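Local coordinates for 2-phospho-L-lactate guanylyltransferase (Methanosarcina mazei, PDB 2I5E), which probably transfers the guanylyl group of GTP to 2-phospho-L-lactate, an activation step in the biosynthesis of coenzyme F420, at residues G14-L19 / M95-L100. Residues are numbered along the deposited sequence; the frame is centred on the assembly and turned at random.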
ATOM      1  N   GLY A  14      -0.403   7.086 -25.828  1.00 45.56           N
ATOM      2  CA  GLY A  14       0.597   6.124 -25.350  1.00 47.53           C
ATOM      3  C   GLY A  14       0.665   5.931 -23.834  1.00 48.25           C
ATOM      4  O   GLY A  14       1.703   5.520 -23.311  1.00 50.60           O
ATOM      5  N   ALA A  15      -0.443   6.176 -23.122  1.00 49.82           N
ATOM      6  CA  ALA A  15      -0.428   6.613 -21.690  1.00 47.74           C
ATOM      7  C   ALA A  15       0.369   5.832 -20.658  1.00 48.36           C
ATOM      8  O   ALA A  15       0.994   6.495 -19.734  1.00 50.49           O
ATOM      9  CB  ALA A  15      -1.815   6.742 -21.221  1.00 48.10           C
ATOM     10  N   LYS A  16       0.293   4.485 -20.765  1.00 45.57           N
ATOM     11  CA  LYS A  16       0.663   3.481 -19.706  1.00 43.76           C
ATOM     12  C   LYS A  16       1.365   2.246 -20.355  1.00 44.25           C
ATOM     13  O   LYS A  16       0.914   1.127 -20.291  1.00 44.71           O
ATOM     14  CB  LYS A  16      -0.579   2.981 -18.932  1.00 42.08           C
ATOM     15  CG  LYS A  16      -1.186   3.935 -17.847  1.00 40.74           C
ATOM     16  CD  LYS A  16      -0.225   4.171 -16.683  1.00 38.57           C
ATOM     17  CE  LYS A  16      -0.828   5.173 -15.638  1.00 35.50           C
ATOM     18  NZ  LYS A  16       0.161   5.128 -14.534  1.00 33.76           N
ATOM     19  N   SER A  17       2.489   2.479 -20.986  1.00 44.33           N
ATOM     20  CA  SER A  17       3.206   1.484 -21.751  1.00 43.92           C
ATOM     21  C   SER A  17       3.559   0.230 -20.935  1.00 43.40           C
ATOM     22  O   SER A  17       3.648  -0.823 -21.534  1.00 43.18           O
ATOM     23  CB  SER A  17       4.490   2.126 -22.261  1.00 43.90           C
ATOM     24  OG  SER A  17       5.322   2.307 -21.125  1.00 44.03           O
ATOM     25  N   ARG A  18       3.736   0.293 -19.609  1.00 42.41           N
ATOM     26  CA  ARG A  18       4.020  -0.964 -18.908  1.00 42.97           C
ATOM     27  C   ARG A  18       2.788  -1.873 -18.738  1.00 42.21           C
ATOM     28  O   ARG A  18       2.905  -2.961 -18.204  1.00 41.93           O
ATOM     29  CB  ARG A  18       4.807  -0.860 -17.583  1.00 44.19           C
ATOM     30  CG  ARG A  18       5.801   0.255 -17.468  1.00 46.38           C
ATOM     31  CD  ARG A  18       6.445   0.187 -16.116  1.00 51.48           C
ATOM     32  NE  ARG A  18       7.345  -0.958 -16.002  1.00 61.69           N
ATOM     33  CZ  ARG A  18       8.678  -0.919 -16.264  1.00 65.30           C
ATOM     34  NH1 ARG A  18       9.273   0.211 -16.658  1.00 66.52           N
ATOM     35  NH2 ARG A  18       9.436  -2.009 -16.146  1.00 62.27           N
ATOM     36  N   LEU A  19       1.646  -1.467 -19.261  1.00 41.28           N
ATOM     37  CA  LEU A  19       0.455  -2.285 -19.289  1.00 42.20           C
ATOM     38  C   LEU A  19       0.353  -3.147 -20.522  1.00 43.95           C
ATOM     39  O   LEU A  19      -0.446  -4.034 -20.575  1.00 43.49           O
ATOM     40  CB  LEU A  19      -0.765  -1.393 -19.252  1.00 43.79           C
ATOM     41  CG  LEU A  19      -1.514  -1.382 -17.949  1.00 44.13           C
ATOM     42  CD1 LEU A  19      -0.697  -1.915 -16.878  1.00 45.32           C
ATOM     43  CD2 LEU A  19      -2.048  -0.087 -17.562  1.00 39.39           C
HETATM   44  N   MSE A  95      -1.999  12.519  -9.146  1.00 26.31           N
HETATM   45  CA  MSE A  95      -1.899  11.717 -10.346  1.00 24.20           C
HETATM   46  C   MSE A  95      -3.231  11.234 -10.848  1.00 25.60           C
HETATM   47  O   MSE A  95      -4.100  10.998 -10.070  1.00 22.84           O
HETATM   48  CB  MSE A  95      -0.986  10.560 -10.048  1.00 24.95           C
HETATM   49  CG  MSE A  95       0.444  11.142  -9.545  1.00 27.38           C
HETATM   50 SE   MSE A  95       0.899  13.047 -10.106  0.80 44.52          SE
HETATM   51  CE  MSE A  95       1.562  12.041 -11.292  1.00 15.86           C
ATOM     52  N   ALA A  96      -3.321  10.924 -12.152  1.00 28.21           N
ATOM     53  CA  ALA A  96      -4.612  10.551 -12.787  1.00 29.63           C
ATOM     54  C   ALA A  96      -4.881   9.017 -12.685  1.00 30.94           C
ATOM     55  O   ALA A  96      -5.810   8.553 -13.296  1.00 28.80           O
ATOM     56  CB  ALA A  96      -4.546  10.956 -14.217  1.00 29.80           C
ATOM     57  N   ASP A  97      -3.973   8.250 -12.021  1.00 27.54           N
ATOM     58  CA  ASP A  97      -4.011   6.826 -11.993  1.00 27.71           C
ATOM     59  C   ASP A  97      -4.303   6.221 -10.632  1.00 28.09           C
ATOM     60  O   ASP A  97      -3.743   5.163 -10.254  1.00 26.30           O
ATOM     61  CB  ASP A  97      -2.719   6.236 -12.616  1.00 30.13           C
ATOM     62  CG  ASP A  97      -1.472   6.662 -11.912  1.00 29.00           C
ATOM     63  OD1 ASP A  97      -1.562   7.494 -11.004  1.00 25.34           O
ATOM     64  OD2 ASP A  97      -0.394   6.124 -12.252  1.00 34.87           O
ATOM     65  N   LEU A  98      -5.177   6.918  -9.883  1.00 25.92           N
ATOM     66  CA  LEU A  98      -5.475   6.578  -8.528  1.00 28.91           C
ATOM     67  C   LEU A  98      -6.997   6.254  -8.421  1.00 28.82           C
ATOM     68  O   LEU A  98      -7.715   7.007  -7.844  1.00 26.08           O
ATOM     69  CB  LEU A  98      -5.073   7.777  -7.616  1.00 27.29           C
ATOM     70  CG  LEU A  98      -3.586   8.325  -7.776  1.00 30.38           C
ATOM     71  CD1 LEU A  98      -3.299   9.406  -6.804  1.00 24.27           C
ATOM     72  CD2 LEU A  98      -2.544   7.279  -7.556  1.00 23.15           C
ATOM     73  N   PRO A  99      -7.447   5.126  -8.976  1.00 31.27           N
ATOM     74  CA  PRO A  99      -8.860   4.817  -8.930  1.00 32.96           C
ATOM     75  C   PRO A  99      -9.435   4.385  -7.543  1.00 34.75           C
ATOM     76  O   PRO A  99     -10.655   4.224  -7.419  1.00 36.97           O
ATOM     77  CB  PRO A  99      -8.992   3.734 -10.002  1.00 31.07           C
ATOM     78  CG  PRO A  99      -7.731   2.952  -9.811  1.00 29.03           C
ATOM     79  CD  PRO A  99      -6.708   4.061  -9.706  1.00 32.01           C
ATOM     80  N   LEU A 100      -8.588   4.267  -6.515  1.00 34.43           N
ATOM     81  CA  LEU A 100      -8.992   3.870  -5.142  1.00 32.91           C
ATOM     82  C   LEU A 100      -9.063   5.082  -4.214  1.00 33.36           C
ATOM     83  O   LEU A 100      -9.379   4.976  -3.042  1.00 33.90           O
ATOM     84  CB  LEU A 100      -8.030   2.780  -4.605  1.00 30.62           C
ATOM     85  CG  LEU A 100      -7.960   1.512  -5.463  1.00 31.53           C
ATOM     86  CD1 LEU A 100      -7.169   0.424  -4.752  1.00 25.93           C
ATOM     87  CD2 LEU A 100      -9.405   0.988  -5.833  1.00 30.20           C
TER
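Lys16 and Asp97 meet in a salt bridge that joins two loops whose nearest CA atoms, those of Lys16 and Asp97, are 9.6 Å apart. The lysine leaves its backbone with CB directed at the 95-100 loop and CG anti to the carbonyl carbon (chi1 -77°). One bend follows at chi2; beyond it CD, CE and NZ run on extended. CB, CG and CD find no partner on the opposing loop, and CE is the first to reach it, 3.5 Å from OD2 and 3.7 Å from CB of Asp97. NZ then closes on OD2 of Asp97 at 2.6 Å, approaching that oxygen from its anti side and 20° out of the carboxylate plane, the two side chains crossing at about a right angle. Both loops follow parallel, neighbouring strands of the central sheet, 5-9 and 91-94, in the Rossmann-like nucleotide-binding core of a GT-A fold. In such enzymes the loops after these strands commonly border the nucleotide site, and the position of the pair is consistent with a place beside it. The ammonium group also forms a salt bridge with OD1 of Asp173 and a weak hydrogen bond to the carbonyl oxygen of Ile172, which ties the 14-19 loop to the segment before helix 175-184. Replacing Lys16 with a methionine would probably leave the carboxylates of Asp97 and Asp173 without their shared positive charge and the two loops without this bridge. At the other end of the residue, its carbonyl oxygen accepts the backbone N-H of Leu19 (N to O 2.9 Å), the i to i+3 bond of the 3-10 turn at 17-19.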